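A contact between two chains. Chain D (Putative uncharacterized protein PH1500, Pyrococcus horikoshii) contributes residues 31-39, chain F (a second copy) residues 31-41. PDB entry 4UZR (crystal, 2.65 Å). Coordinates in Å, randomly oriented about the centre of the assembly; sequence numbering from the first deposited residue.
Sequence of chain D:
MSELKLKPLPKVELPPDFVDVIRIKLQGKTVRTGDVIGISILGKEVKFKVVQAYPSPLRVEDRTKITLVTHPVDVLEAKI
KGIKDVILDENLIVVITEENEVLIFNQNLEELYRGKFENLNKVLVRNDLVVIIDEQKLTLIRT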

ATOM      1  N   VAL D  31      45.514 -10.703  -6.933  1.00 51.32           N
ATOM      2  CA  VAL D  31      44.131 -10.257  -7.028  1.00 42.83           C
ATOM      3  C   VAL D  31      43.142 -11.419  -7.040  1.00 42.17           C
ATOM      4  O   VAL D  31      43.331 -12.398  -7.761  1.00 46.42           O
ATOM      5  CB  VAL D  31      43.928  -9.402  -8.298  1.00 41.29           C
ATOM      6  CG1 VAL D  31      42.468  -9.314  -8.664  1.00 60.82           C
ATOM      7  CG2 VAL D  31      44.522  -8.023  -8.105  1.00 39.81           C
ATOM      8  N   ARG D  32      42.091 -11.300  -6.234  1.00 44.00           N
ATOM      9  CA  ARG D  32      41.025 -12.295  -6.199  1.00 54.19           C
ATOM     10  C   ARG D  32      39.708 -11.692  -6.667  1.00 49.86           C
ATOM     11  O   ARG D  32      39.473 -10.495  -6.502  1.00 35.92           O
ATOM     12  CB  ARG D  32      40.852 -12.849  -4.784  1.00 40.12           C
ATOM     13  CG  ARG D  32      41.876 -13.884  -4.386  1.00 52.69           C
ATOM     14  CD  ARG D  32      41.855 -14.100  -2.885  1.00 63.24           C
ATOM     15  NE  ARG D  32      42.763 -15.164  -2.474  1.00 69.63           N
ATOM     16  CZ  ARG D  32      44.050 -14.984  -2.204  1.00 67.70           C
ATOM     17  NH1 ARG D  32      44.587 -13.774  -2.303  1.00 69.36           N
ATOM     18  NH2 ARG D  32      44.804 -16.010  -1.836  1.00 64.93           N
ATOM     19  N   THR D  33      38.845 -12.531  -7.232  1.00 51.23           N
ATOM     20  CA  THR D  33      37.507 -12.106  -7.626  1.00 39.48           C
ATOM     21  C   THR D  33      36.745 -11.569  -6.420  1.00 53.27           C
ATOM     22  O   THR D  33      36.664 -12.225  -5.382  1.00 63.48           O
ATOM     23  CB  THR D  33      36.699 -13.268  -8.239  1.00 39.45           C
ATOM     24  OG1 THR D  33      37.342 -13.726  -9.434  1.00 45.10           O
ATOM     25  CG2 THR D  33      35.288 -12.814  -8.584  1.00 35.26           C
ATOM     26  N   GLY D  34      36.196 -10.367  -6.560  1.00 51.04           N
ATOM     27  CA  GLY D  34      35.425  -9.753  -5.497  1.00 40.91           C
ATOM     28  C   GLY D  34      36.184  -8.664  -4.768  1.00 52.52           C
ATOM     29  O   GLY D  34      35.608  -7.931  -3.964  1.00 63.55           O
ATOM     30  N   ASP D  35      37.482  -8.562  -5.038  1.00 41.07           N
ATOM     31  CA  ASP D  35      38.302  -7.536  -4.406  1.00 40.88           C
ATOM     32  C   ASP D  35      37.953  -6.150  -4.939  1.00 50.83           C
ATOM     33  O   ASP D  35      37.447  -6.014  -6.051  1.00 47.41           O
ATOM     34  CB  ASP D  35      39.791  -7.817  -4.628  1.00 43.87           C
ATOM     35  CG  ASP D  35      40.273  -9.049  -3.882  1.00 69.16           C
ATOM     36  OD1 ASP D  35      39.545  -9.532  -2.989  1.00 73.15           O
ATOM     37  OD2 ASP D  35      41.384  -9.532  -4.185  1.00 72.04           O
ATOM     38  N   VAL D  36      38.226  -5.126  -4.137  1.00 39.90           N
ATOM     39  CA  VAL D  36      38.081  -3.744  -4.572  1.00 36.14           C
ATOM     40  C   VAL D  36      39.410  -3.033  -4.363  1.00 44.36           C
ATOM     41  O   VAL D  36      39.918  -2.974  -3.245  1.00 50.52           O
ATOM     42  CB  VAL D  36      36.963  -3.011  -3.790  1.00 48.49           C
ATOM     43  CG1 VAL D  36      36.926  -1.537  -4.152  1.00 27.16           C
ATOM     44  CG2 VAL D  36      35.618  -3.659  -4.052  1.00 27.06           C
ATOM     45  N   ILE D  37      39.974  -2.497  -5.441  1.00 38.17           N
ATOM     46  CA  ILE D  37      41.313  -1.924  -5.391  1.00 51.72           C
ATOM     47  C   ILE D  37      41.336  -0.462  -5.814  1.00 49.70           C
ATOM     48  O   ILE D  37      40.797  -0.098  -6.854  1.00 55.28           O
ATOM     49  CB  ILE D  37      42.286  -2.710  -6.289  1.00 53.40           C
ATOM     50  CG1 ILE D  37      42.132  -4.211  -6.053  1.00 40.32           C
ATOM     51  CG2 ILE D  37      43.722  -2.270  -6.040  1.00 48.61           C
ATOM     52  CD1 ILE D  37      42.992  -5.054  -6.950  1.00 44.77           C
ATOM     53  N   GLY D  38      41.984   0.370  -5.009  1.00 56.52           N
ATOM     54  CA  GLY D  38      42.153   1.770  -5.340  1.00 44.30           C
ATOM     55  C   GLY D  38      43.433   2.007  -6.113  1.00 58.17           C
ATOM     56  O   GLY D  38      44.507   1.560  -5.712  1.00 69.71           O
ATOM     57  N   ILE D  39      43.313   2.709  -7.232  1.00 61.88           N
ATOM     58  CA  ILE D  39      44.451   3.010  -8.085  1.00 59.13           C
ATOM     59  C   ILE D  39      44.495   4.506  -8.350  1.00 54.93           C
ATOM     60  O   ILE D  39      43.491   5.105  -8.737  1.00 49.74           O
ATOM     61  CB  ILE D  39      44.360   2.273  -9.434  1.00 57.13           C
ATOM     62  CG1 ILE D  39      44.427   0.760  -9.233  1.00 62.00           C
ATOM     63  CG2 ILE D  39      45.464   2.737 -10.373  1.00 62.12           C
ATOM     64  CD1 ILE D  39      44.087  -0.030 -10.482  1.00 56.46           C
TER
ATOM     65  N   VAL F  31      47.859  -0.970   0.700  1.00 62.58           N
ATOM     66  CA  VAL F  31      46.449  -0.986   1.062  1.00 51.65           C
ATOM     67  C   VAL F  31      45.885   0.426   1.185  1.00 50.08           C
ATOM     68  O   VAL F  31      46.501   1.297   1.797  1.00 54.32           O
ATOM     69  CB  VAL F  31      46.240  -1.750   2.390  1.00 64.31           C
ATOM     70  CG1 VAL F  31      44.896  -1.415   3.005  1.00 59.51           C
ATOM     71  CG2 VAL F  31      46.376  -3.246   2.166  1.00 59.02           C
ATOM     72  N   ARG F  32      44.710   0.643   0.601  1.00 60.45           N
ATOM     73  CA  ARG F  32      44.032   1.930   0.690  1.00 38.64           C
ATOM     74  C   ARG F  32      42.728   1.801   1.465  1.00 49.94           C
ATOM     75  O   ARG F  32      42.114   0.734   1.496  1.00 41.15           O
ATOM     76  CB  ARG F  32      43.749   2.479  -0.710  1.00 44.23           C
ATOM     77  CG  ARG F  32      44.952   3.116  -1.365  1.00 45.79           C
ATOM     78  CD  ARG F  32      44.764   3.306  -2.861  1.00 55.89           C
ATOM     79  NE  ARG F  32      45.903   4.005  -3.447  1.00 59.23           N
ATOM     80  CZ  ARG F  32      47.013   3.404  -3.864  1.00 61.01           C
ATOM     81  NH1 ARG F  32      47.138   2.086  -3.757  1.00 61.86           N
ATOM     82  NH2 ARG F  32      48.003   4.118  -4.382  1.00 54.42           N
ATOM     83  N   THR F  33      42.321   2.892   2.106  1.00 57.52           N
ATOM     84  CA  THR F  33      41.038   2.949   2.792  1.00 42.36           C
ATOM     85  C   THR F  33      39.908   2.702   1.796  1.00 46.96           C
ATOM     86  O   THR F  33      39.842   3.353   0.755  1.00 58.57           O
ATOM     87  CB  THR F  33      40.825   4.322   3.458  1.00 44.12           C
ATOM     88  OG1 THR F  33      41.869   4.569   4.409  1.00 49.97           O
ATOM     89  CG2 THR F  33      39.471   4.378   4.154  1.00 37.07           C
ATOM     90  N   GLY F  34      39.032   1.752   2.107  1.00 45.63           N
ATOM     91  CA  GLY F  34      37.896   1.458   1.252  1.00 34.76           C
ATOM     92  C   GLY F  34      38.072   0.214   0.399  1.00 49.07           C
ATOM     93  O   GLY F  34      37.117  -0.264  -0.216  1.00 43.64           O
ATOM     94  N   ASP F  35      39.295  -0.313   0.364  1.00 41.58           N
ATOM     95  CA  ASP F  35      39.592  -1.525  -0.394  1.00 43.92           C
ATOM     96  C   ASP F  35      38.918  -2.749   0.214  1.00 49.20           C
ATOM     97  O   ASP F  35      38.564  -2.756   1.393  1.00 43.87           O
ATOM     98  CB  ASP F  35      41.102  -1.780  -0.467  1.00 55.17           C
ATOM     99  CG  ASP F  35      41.830  -0.786  -1.353  1.00 67.68           C
ATOM    100  OD1 ASP F  35      41.164  -0.064  -2.124  1.00 73.38           O
ATOM    101  OD2 ASP F  35      43.078  -0.745  -1.290  1.00 61.48           O
ATOM    102  N   VAL F  36      38.736  -3.778  -0.606  1.00 42.11           N
ATOM    103  CA  VAL F  36      38.255  -5.069  -0.129  1.00 36.03           C
ATOM    104  C   VAL F  36      39.249  -6.152  -0.529  1.00 45.21           C
ATOM    105  O   VAL F  36      39.564  -6.309  -1.708  1.00 52.25           O
ATOM    106  CB  VAL F  36      36.872  -5.410  -0.701  1.00 39.62           C
ATOM    107  CG1 VAL F  36      36.465  -6.816  -0.285  1.00 35.55           C
ATOM    108  CG2 VAL F  36      35.842  -4.387  -0.242  1.00 31.38           C
ATOM    109  N   ILE F  37      39.754  -6.888   0.456  1.00 55.81           N
ATOM    110  CA  ILE F  37      40.821  -7.851   0.209  1.00 45.20           C
ATOM    111  C   ILE F  37      40.443  -9.273   0.608  1.00 47.57           C
ATOM    112  O   ILE F  37      39.938  -9.507   1.702  1.00 61.00           O
ATOM    113  CB  ILE F  37      42.101  -7.460   0.970  1.00 40.06           C
ATOM    114  CG1 ILE F  37      42.401  -5.973   0.778  1.00 52.33           C
ATOM    115  CG2 ILE F  37      43.278  -8.312   0.517  1.00 59.05           C
ATOM    116  CD1 ILE F  37      43.593  -5.491   1.560  1.00 74.37           C
ATOM    117  N   GLY F  38      40.693 -10.223  -0.286  1.00 51.26           N
ATOM    118  CA  GLY F  38      40.492 -11.627   0.021  1.00 51.84           C
ATOM    119  C   GLY F  38      41.765 -12.240   0.574  1.00 62.61           C
ATOM    120  O   GLY F  38      42.835 -12.100  -0.018  1.00 72.22           O
ATOM    121  N   ILE F  39      41.653 -12.915   1.712  1.00 66.70           N
ATOM    122  CA  ILE F  39      42.801 -13.547   2.356  1.00 55.42           C
ATOM    123  C   ILE F  39      42.485 -15.005   2.654  1.00 59.45           C
ATOM    124  O   ILE F  39      41.453 -15.310   3.248  1.00 69.77           O
ATOM    125  CB  ILE F  39      43.167 -12.846   3.681  1.00 55.59           C
ATOM    126  CG1 ILE F  39      43.668 -11.426   3.425  1.00 60.04           C
ATOM    127  CG2 ILE F  39      44.223 -13.636   4.429  1.00 69.25           C
ATOM    128  CD1 ILE F  39      43.804 -10.603   4.688  1.00 61.33           C
ATOM    129  N   SER F  40      43.368 -15.906   2.239  1.00 56.54           N
ATOM    130  CA  SER F  40      43.164 -17.323   2.507  1.00 61.72           C
ATOM    131  C   SER F  40      43.478 -17.642   3.966  1.00 70.23           C
ATOM    132  O   SER F  40      44.632 -17.582   4.390  1.00 70.52           O
ATOM    133  CB  SER F  40      44.025 -18.178   1.576  1.00 56.37           C
ATOM    134  OG  SER F  40      43.716 -19.553   1.727  1.00 62.81           O
ATOM    135  N   ILE F  41      42.441 -17.973   4.728  1.00 73.30           N
ATOM    136  CA  ILE F  41      42.591 -18.317   6.140  1.00 68.06           C
ATOM    137  C   ILE F  41      41.976 -19.679   6.431  1.00 78.94           C
ATOM    138  O   ILE F  41      40.819 -19.931   6.088  1.00 75.44           O
ATOM    139  CB  ILE F  41      41.933 -17.266   7.057  1.00 61.27           C
ATOM    140  CG1 ILE F  41      42.616 -15.909   6.894  1.00 70.76           C
ATOM    141  CG2 ILE F  41      42.007 -17.703   8.508  1.00 65.98           C
ATOM    142  CD1 ILE F  41      41.901 -14.784   7.604  1.00 77.41           C
TER

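When two copies of a chain meet through the same segment, each contact tends to occur twice, with a self-paired residue at the middle; the antiparallel contact between chains D and F is a compact example. Along chain F, Arg F32 comes first, its CA-to-CB bond pointing toward chain D. Its guanidinium lies with one face under the carbonyl of Gly D38, NH1 standing 3.3 Å from Gly D38 O, but the angle is too poor for a hydrogen bond, so the attraction is best read as electrostatic.

Arg F32 also opens a type II turn that ends at Asp F35, closed by the bond from Asp F35 N to Arg F32 O (3.2 Å). Gly F34 adopts a positive phi there, at which a CB would jam against the preceding carbonyl. The carboxylate of Asp F35 works in two directions: OD2 accepts from Arg F32 N (2.9 Å), bracing the turn, while OD1 reaches across to accept a weak bond from Gly D38 N (3.0 Å).

Val F36 is the pivot. It pairs with Val D36 in a single antiparallel bridge, with two backbone bonds of good geometry: Val F36 N to Val D36 O and Val D36 N to Val F36 O, both 3.0 Å. The side chains add an apolar contact, Val F36 CG2 lying 3.9 Å from Val D36 CG2.

Beyond the pivot the roles exchange. Ile F37 points away, and Gly F38 gives its N to Asp D35 OD1 in the reciprocal weak bond (3.0 Å). A CB on Gly F38 would point toward chain D and sit tightly, 3.0 Å from Arg D32 CD; its absence leaves room for the arginine to pass. Farther on, Ser F40 CB lies 4.1 Å from Arg D32 NH2, a peripheral van der Waals contact.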